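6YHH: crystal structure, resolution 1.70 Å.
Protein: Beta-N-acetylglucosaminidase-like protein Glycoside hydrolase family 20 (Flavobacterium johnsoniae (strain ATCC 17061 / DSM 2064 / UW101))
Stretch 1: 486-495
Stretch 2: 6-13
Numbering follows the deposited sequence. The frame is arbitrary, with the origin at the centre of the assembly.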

ATOM      1  N   ASN A 486       9.230 -16.100 -25.209  1.00 13.41           N
ATOM      2  CA  ASN A 486       9.808 -14.778 -25.312  1.00 12.75           C
ATOM      3  C   ASN A 486       8.980 -13.792 -24.448  1.00 11.81           C
ATOM      4  O   ASN A 486       9.546 -12.950 -23.826  1.00 11.97           O
ATOM      5  CB  ASN A 486       9.765 -14.298 -26.741  1.00 15.58           C
ATOM      6  CG  ASN A 486      10.277 -12.904 -26.894  1.00 17.23           C
ATOM      7  OD1 ASN A 486       9.534 -11.927 -27.032  1.00 15.60           O
ATOM      8  ND2 ASN A 486      11.584 -12.808 -26.916  1.00 23.05           N
ATOM      9  N   MET A 487       7.676 -13.908 -24.509  1.00 11.18           N
ATOM     10  CA  MET A 487       6.805 -13.050 -23.701  1.00 11.71           C
ATOM     11  C   MET A 487       7.176 -13.275 -22.205  1.00 11.01           C
ATOM     12  O   MET A 487       7.326 -12.291 -21.457  1.00 10.14           O
ATOM     13  CB  MET A 487       5.341 -13.300 -23.950  1.00 11.43           C
ATOM     14  CG  MET A 487       4.406 -12.459 -23.035  1.00 12.49           C
ATOM     15  SD  MET A 487       4.140 -13.204 -21.412  1.00 13.33           S
ATOM     16  CE  MET A 487       3.347 -14.742 -21.744  1.00 12.68           C
ATOM     17  N   ARG A 488       7.346 -14.522 -21.768  1.00 10.36           N
ATOM     18  CA  ARG A 488       7.663 -14.718 -20.346  1.00 10.83           C
ATOM     19  C   ARG A 488       8.982 -14.049 -19.958  1.00 11.92           C
ATOM     20  O   ARG A 488       9.117 -13.572 -18.831  1.00 11.06           O
ATOM     21  CB  ARG A 488       7.854 -16.209 -20.047  1.00 11.84           C
ATOM     22  CG  ARG A 488       6.621 -17.052 -20.084  1.00 13.01           C
ATOM     23  CD  ARG A 488       6.921 -18.419 -19.488  1.00 14.35           C
ATOM     24  NE  ARG A 488       5.972 -19.389 -19.909  1.00 14.84           N
ATOM     25  CZ  ARG A 488       4.771 -19.601 -19.339  1.00 13.86           C
ATOM     26  NH1 ARG A 488       4.443 -18.838 -18.311  1.00 13.18           N
ATOM     27  NH2 ARG A 488       3.936 -20.553 -19.802  1.00 13.69           N
ATOM     28  N   LYS A 489       9.977 -14.132 -20.849  1.00 11.47           N
ATOM     29  CA  LYS A 489      11.317 -13.564 -20.612  1.00 12.80           C
ATOM     30  C   LYS A 489      11.212 -12.059 -20.399  1.00 12.85           C
ATOM     31  O   LYS A 489      11.801 -11.531 -19.476  1.00 12.85           O
ATOM     32  CB  LYS A 489      12.309 -13.896 -21.745  1.00 14.75           C
ATOM     33  N   ARG A 490      10.389 -11.388 -21.200  1.00 11.56           N
ATOM     34  CA  ARG A 490      10.203  -9.936 -21.109  1.00 10.87           C
ATOM     35  C   ARG A 490       9.345  -9.564 -19.920  1.00 10.29           C
ATOM     36  O   ARG A 490       9.486  -8.505 -19.348  1.00 10.36           O
ATOM     37  CB  ARG A 490       9.564  -9.370 -22.408  1.00 11.58           C
ATOM     38  CG  ARG A 490      10.516  -9.466 -23.593  1.00 11.94           C
ATOM     39  CD  ARG A 490       9.923  -8.872 -24.888  1.00 12.81           C
ATOM     40  NE  ARG A 490       8.932  -9.761 -25.506  1.00 11.81           N
ATOM     41  CZ  ARG A 490       7.634  -9.544 -25.614  1.00 11.66           C
ATOM     42  NH1 ARG A 490       7.026  -8.432 -25.177  1.00 11.28           N
ATOM     43  NH2 ARG A 490       6.896 -10.464 -26.163  1.00 11.73           N
ATOM     44  N   LEU A 491       8.430 -10.464 -19.566  1.00  9.24           N
ATOM     45  CA  LEU A 491       7.435 -10.122 -18.504  1.00  9.16           C
ATOM     46  C   LEU A 491       8.100  -9.908 -17.142  1.00 10.36           C
ATOM     47  O   LEU A 491       7.585  -9.156 -16.299  1.00 10.36           O
ATOM     48  CB  LEU A 491       6.480 -11.279 -18.420  1.00  9.02           C
ATOM     49  CG  LEU A 491       5.233 -11.069 -17.578  1.00  9.74           C
ATOM     50  CD1 LEU A 491       4.353 -10.020 -18.162  1.00 10.49           C
ATOM     51  CD2 LEU A 491       4.436 -12.368 -17.451  1.00 10.81           C
ATOM     52  N   GLU A 492       9.218 -10.584 -16.889  1.00 11.04           N
ATOM     53  CA  GLU A 492       9.868 -10.560 -15.599  1.00 11.20           C
ATOM     54  C   GLU A 492      10.260  -9.120 -15.206  1.00 10.86           C
ATOM     55  O   GLU A 492       9.938  -8.642 -14.111  1.00  9.94           O
ATOM     56  CB  GLU A 492      11.095 -11.435 -15.521  1.00 13.82           C
ATOM     57  CG  GLU A 492      10.920 -12.902 -15.815  1.00 19.31           C
ATOM     58  CD  GLU A 492      12.216 -13.689 -15.577  1.00 28.78           C
ATOM     59  OE1 GLU A 492      13.351 -13.016 -15.434  1.00 30.24           O
ATOM     60  OE2 GLU A 492      12.090 -14.979 -15.524  1.00 34.35           O
ATOM     61  N   SER A 493      10.896  -8.393 -16.114  1.00 10.13           N
ATOM     62  CA  SER A 493      11.283  -7.027 -15.792  1.00  9.88           C
ATOM     63  C   SER A 493      10.108  -6.055 -15.808  1.00  8.70           C
ATOM     64  O   SER A 493      10.081  -5.116 -15.020  1.00  8.66           O
ATOM     65  CB  SER A 493      12.401  -6.509 -16.720  1.00 11.43           C
ATOM     66  OG  SER A 493      11.971  -6.474 -18.045  1.00 12.21           O
ATOM     67  N   VAL A 494       9.138  -6.289 -16.669  1.00  8.83           N
ATOM     68  CA  VAL A 494       7.913  -5.484 -16.682  1.00  9.22           C
ATOM     69  C   VAL A 494       7.215  -5.597 -15.316  1.00  9.68           C
ATOM     70  O   VAL A 494       6.819  -4.566 -14.728  1.00  9.51           O
ATOM     71  CB  VAL A 494       6.998  -5.990 -17.828  1.00 10.75           C
ATOM     72  CG1 VAL A 494       5.651  -5.301 -17.782  1.00 12.22           C
ATOM     73  CG2 VAL A 494       7.626  -5.733 -19.205  1.00 11.91           C
ATOM     74  N   SER A 495       7.091  -6.814 -14.818  1.00  9.51           N
ATOM     75  CA  SER A 495       6.430  -7.035 -13.542  1.00 10.47           C
ATOM     76  C   SER A 495       7.189  -6.362 -12.376  1.00 10.32           C
ATOM     77  O   SER A 495       6.591  -5.709 -11.509  1.00 10.18           O
ATOM     78  CB  SER A 495       6.327  -8.535 -13.289  1.00 11.11           C
ATOM     79  OG  SER A 495       5.623  -8.798 -12.056  1.00 11.09           O
TER
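Stretch 2 6-13: QLNLMPWP

How does an irregular segment lie on a helix almost five hundred residues further along the chain? Residues 486 to 495 are one stretch of a continuous helix, while residues 6 to 13 form neither regular helix nor strand across the contact. The backbones come closest at Arg490 and Asn8, whose CA atoms are 4.7 Å apart. The segment runs across the helix rather than along it. From Leu9 to Met10 the chain is largely extended, and the peptide bond before Pro11 is cis. Together the two stretches bury 449 Å², and Arg490 and Met10 each contribute 113 Å² of it, with Asn8 next at 76 Å².

What does Arg490 do at the centre of the contact? Its CA-to-CB bond points sideways, and the long side chain goes on to the loop backbone, where NH1 of Arg490 donates a hydrogen bond of 2.8 Å to O of Leu9. That carbonyl lies at the edge of the guanidinium, near its plane, as suits an N-H donor. The group is also held from its own helix: NE of Arg490 donates to OD1 of Asn486 at 2.7 Å, and NH2 of Arg490 adds a weak bond to the same OD1 at 3.1 Å. Trp12 lies over one face of the guanidinium through its CB, and its ring atom CE3 is 4.0 Å from CD of Arg490.

Where does Met10 go, given that it covers as much surface? Its CB points toward the helix, and the chain, t at chi1 and chi2 and m at chi3, carries the thioether in among apolar side chains. CB of Met10 is 3.8 Å from CG2 of Val494, SD of Met10 is 3.7 Å from CD1 of Leu491, and CE of Met10 is 4.0 Å from CG of Met487. These three helix residues are spaced at i, i+4 and i+7, so they fall along one side of the helix, and the methionine packs against all of them. The same methyl, CE of Met10, also comes within 3.7 Å of the backbone O of Met487.

How does Asn8 fill the space beside Arg490? Its OD1 sits 3.5 Å from CA of Arg490, close against the helix backbone, while CB of Asn8 is 3.1 Å from OG of Ser493, a tight contact. A water joins the two residues as well: it donates to O of Asn8 at 2.9 Å and is hydrogen-bonded to OG of Ser493 at 2.8 Å, linking the loop backbone to the serine side chain.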

ATOM      1  N   GLN A   6      17.187  -8.487 -26.849  1.00 25.07           N
ATOM      2  CA  GLN A   6      17.523  -8.307 -25.452  1.00 22.15           C
ATOM      3  C   GLN A   6      16.600  -7.259 -24.828  1.00 19.28           C
ATOM      4  O   GLN A   6      16.741  -6.959 -23.648  1.00 22.37           O
ATOM      5  CB  GLN A   6      18.956  -7.796 -25.375  1.00 25.64           C
ATOM      6  CG  GLN A   6      19.945  -8.826 -25.856  1.00 34.82           C
ATOM      7  CD  GLN A   6      21.343  -8.239 -25.937  1.00 40.26           C
ATOM      8  OE1 GLN A   6      21.726  -7.684 -26.949  1.00 42.69           O
ATOM      9  NE2 GLN A   6      22.072  -8.304 -24.845  1.00 46.36           N
ATOM     10  N   LEU A   7      15.740  -6.640 -25.634  1.00 13.62           N
ATOM     11  CA  LEU A   7      14.912  -5.542 -25.151  1.00 13.94           C
ATOM     12  C   LEU A   7      13.663  -6.084 -24.476  1.00 12.86           C
ATOM     13  O   LEU A   7      12.877  -6.837 -25.093  1.00 12.35           O
ATOM     14  CB  LEU A   7      14.540  -4.548 -26.271  1.00 15.32           C
ATOM     15  CG  LEU A   7      15.761  -3.892 -27.043  1.00 17.04           C
ATOM     16  CD1 LEU A   7      15.169  -2.881 -28.026  1.00 17.00           C
ATOM     17  CD2 LEU A   7      16.793  -3.278 -26.107  1.00 19.00           C
ATOM     18  N   ASN A   8      13.410  -5.559 -23.278  1.00 11.77           N
ATOM     19  CA  ASN A   8      12.182  -5.956 -22.558  1.00 11.85           C
ATOM     20  C   ASN A   8      11.053  -5.008 -22.695  1.00 11.16           C
ATOM     21  O   ASN A   8      10.611  -4.359 -21.736  1.00 13.34           O
ATOM     22  CB  ASN A   8      12.538  -6.312 -21.124  1.00 11.43           C
ATOM     23  CG  ASN A   8      13.547  -7.456 -21.080  1.00 11.60           C
ATOM     24  OD1 ASN A   8      13.316  -8.494 -21.681  1.00 11.41           O
ATOM     25  ND2 ASN A   8      14.660  -7.259 -20.367  1.00 13.04           N
ATOM     26  N   LEU A   9      10.532  -4.934 -23.935  1.00 11.66           N
ATOM     27  CA  LEU A   9       9.450  -3.998 -24.275  1.00 11.54           C
ATOM     28  C   LEU A   9       8.155  -4.749 -24.237  1.00 11.44           C
ATOM     29  O   LEU A   9       8.061  -5.855 -24.798  1.00 10.79           O
ATOM     30  CB  LEU A   9       9.604  -3.379 -25.679  1.00 11.94           C
ATOM     31  CG  LEU A   9      10.975  -2.770 -25.940  1.00 14.13           C
ATOM     32  CD1 LEU A   9      11.089  -2.164 -27.356  1.00 13.92           C
ATOM     33  CD2 LEU A   9      11.364  -1.749 -24.872  1.00 15.53           C
ATOM     34  N   MET A  10       7.087  -4.170 -23.663  1.00  9.94           N
ATOM     35  CA  MET A  10       5.810  -4.856 -23.585  1.00  9.98           C
ATOM     36  C   MET A  10       4.748  -3.759 -23.342  1.00  9.56           C
ATOM     37  O   MET A  10       4.898  -2.983 -22.394  1.00 10.22           O
ATOM     38  CB  MET A  10       5.712  -5.864 -22.447  1.00 10.10           C
ATOM     39  CG  MET A  10       4.447  -6.686 -22.518  1.00  9.64           C
ATOM     40  SD  MET A  10       4.345  -7.979 -21.232  1.00 10.37           S
ATOM     41  CE  MET A  10       5.810  -8.963 -21.555  1.00 11.16           C
ATOM     42  N   PRO A  11       3.718  -3.618 -24.188  1.00  9.39           N
ATOM     43  CA  PRO A  11       3.565  -4.372 -25.456  1.00  9.63           C
ATOM     44  C   PRO A  11       4.770  -4.208 -26.409  1.00  9.91           C
ATOM     45  O   PRO A  11       5.323  -3.110 -26.505  1.00 10.49           O
ATOM     46  CB  PRO A  11       2.341  -3.714 -26.077  1.00  9.87           C
ATOM     47  CG  PRO A  11       1.578  -3.144 -24.915  1.00  9.46           C
ATOM     48  CD  PRO A  11       2.629  -2.619 -23.987  1.00  9.09           C
ATOM     49  N   TRP A  12       5.095  -5.291 -27.126  1.00  9.95           N
ATOM     50  CA  TRP A  12       6.133  -5.215 -28.167  1.00  9.75           C
ATOM     51  C   TRP A  12       5.678  -4.217 -29.250  1.00  9.15           C
ATOM     52  O   TRP A  12       4.520  -4.342 -29.762  1.00  9.81           O
ATOM     53  CB  TRP A  12       6.346  -6.573 -28.775  1.00  9.62           C
ATOM     54  CG  TRP A  12       7.555  -6.531 -29.659  1.00 11.70           C
ATOM     55  CD1 TRP A  12       7.560  -6.478 -31.037  1.00 12.43           C
ATOM     56  CD2 TRP A  12       8.904  -6.384 -29.243  1.00 12.18           C
ATOM     57  NE1 TRP A  12       8.847  -6.313 -31.503  1.00 12.93           N
ATOM     58  CE2 TRP A  12       9.708  -6.294 -30.423  1.00 13.15           C
ATOM     59  CE3 TRP A  12       9.551  -6.382 -27.983  1.00 12.55           C
ATOM     60  CZ2 TRP A  12      11.113  -6.173 -30.371  1.00 14.09           C
ATOM     61  CZ3 TRP A  12      10.935  -6.282 -27.938  1.00 12.87           C
ATOM     62  CH2 TRP A  12      11.714  -6.177 -29.133  1.00 13.46           C
ATOM     63  N   PRO A  13       6.511  -3.190 -29.533  1.00 10.00           N
ATOM     64  CA  PRO A  13       6.053  -2.157 -30.464  1.00  9.81           C
ATOM     65  C   PRO A  13       5.928  -2.660 -31.920  1.00  9.52           C
ATOM     66  O   PRO A  13       6.518  -3.684 -32.310  1.00 10.74           O
ATOM     67  CB  PRO A  13       7.115  -1.108 -30.380  1.00 10.75           C
ATOM     68  CG  PRO A  13       7.721  -1.277 -28.983  1.00 11.45           C
ATOM     69  CD  PRO A  13       7.733  -2.772 -28.846  1.00 10.41           C
TER
HETATM   70  O   HOH W   1      10.795  -4.025 -18.868  1.00 13.77           O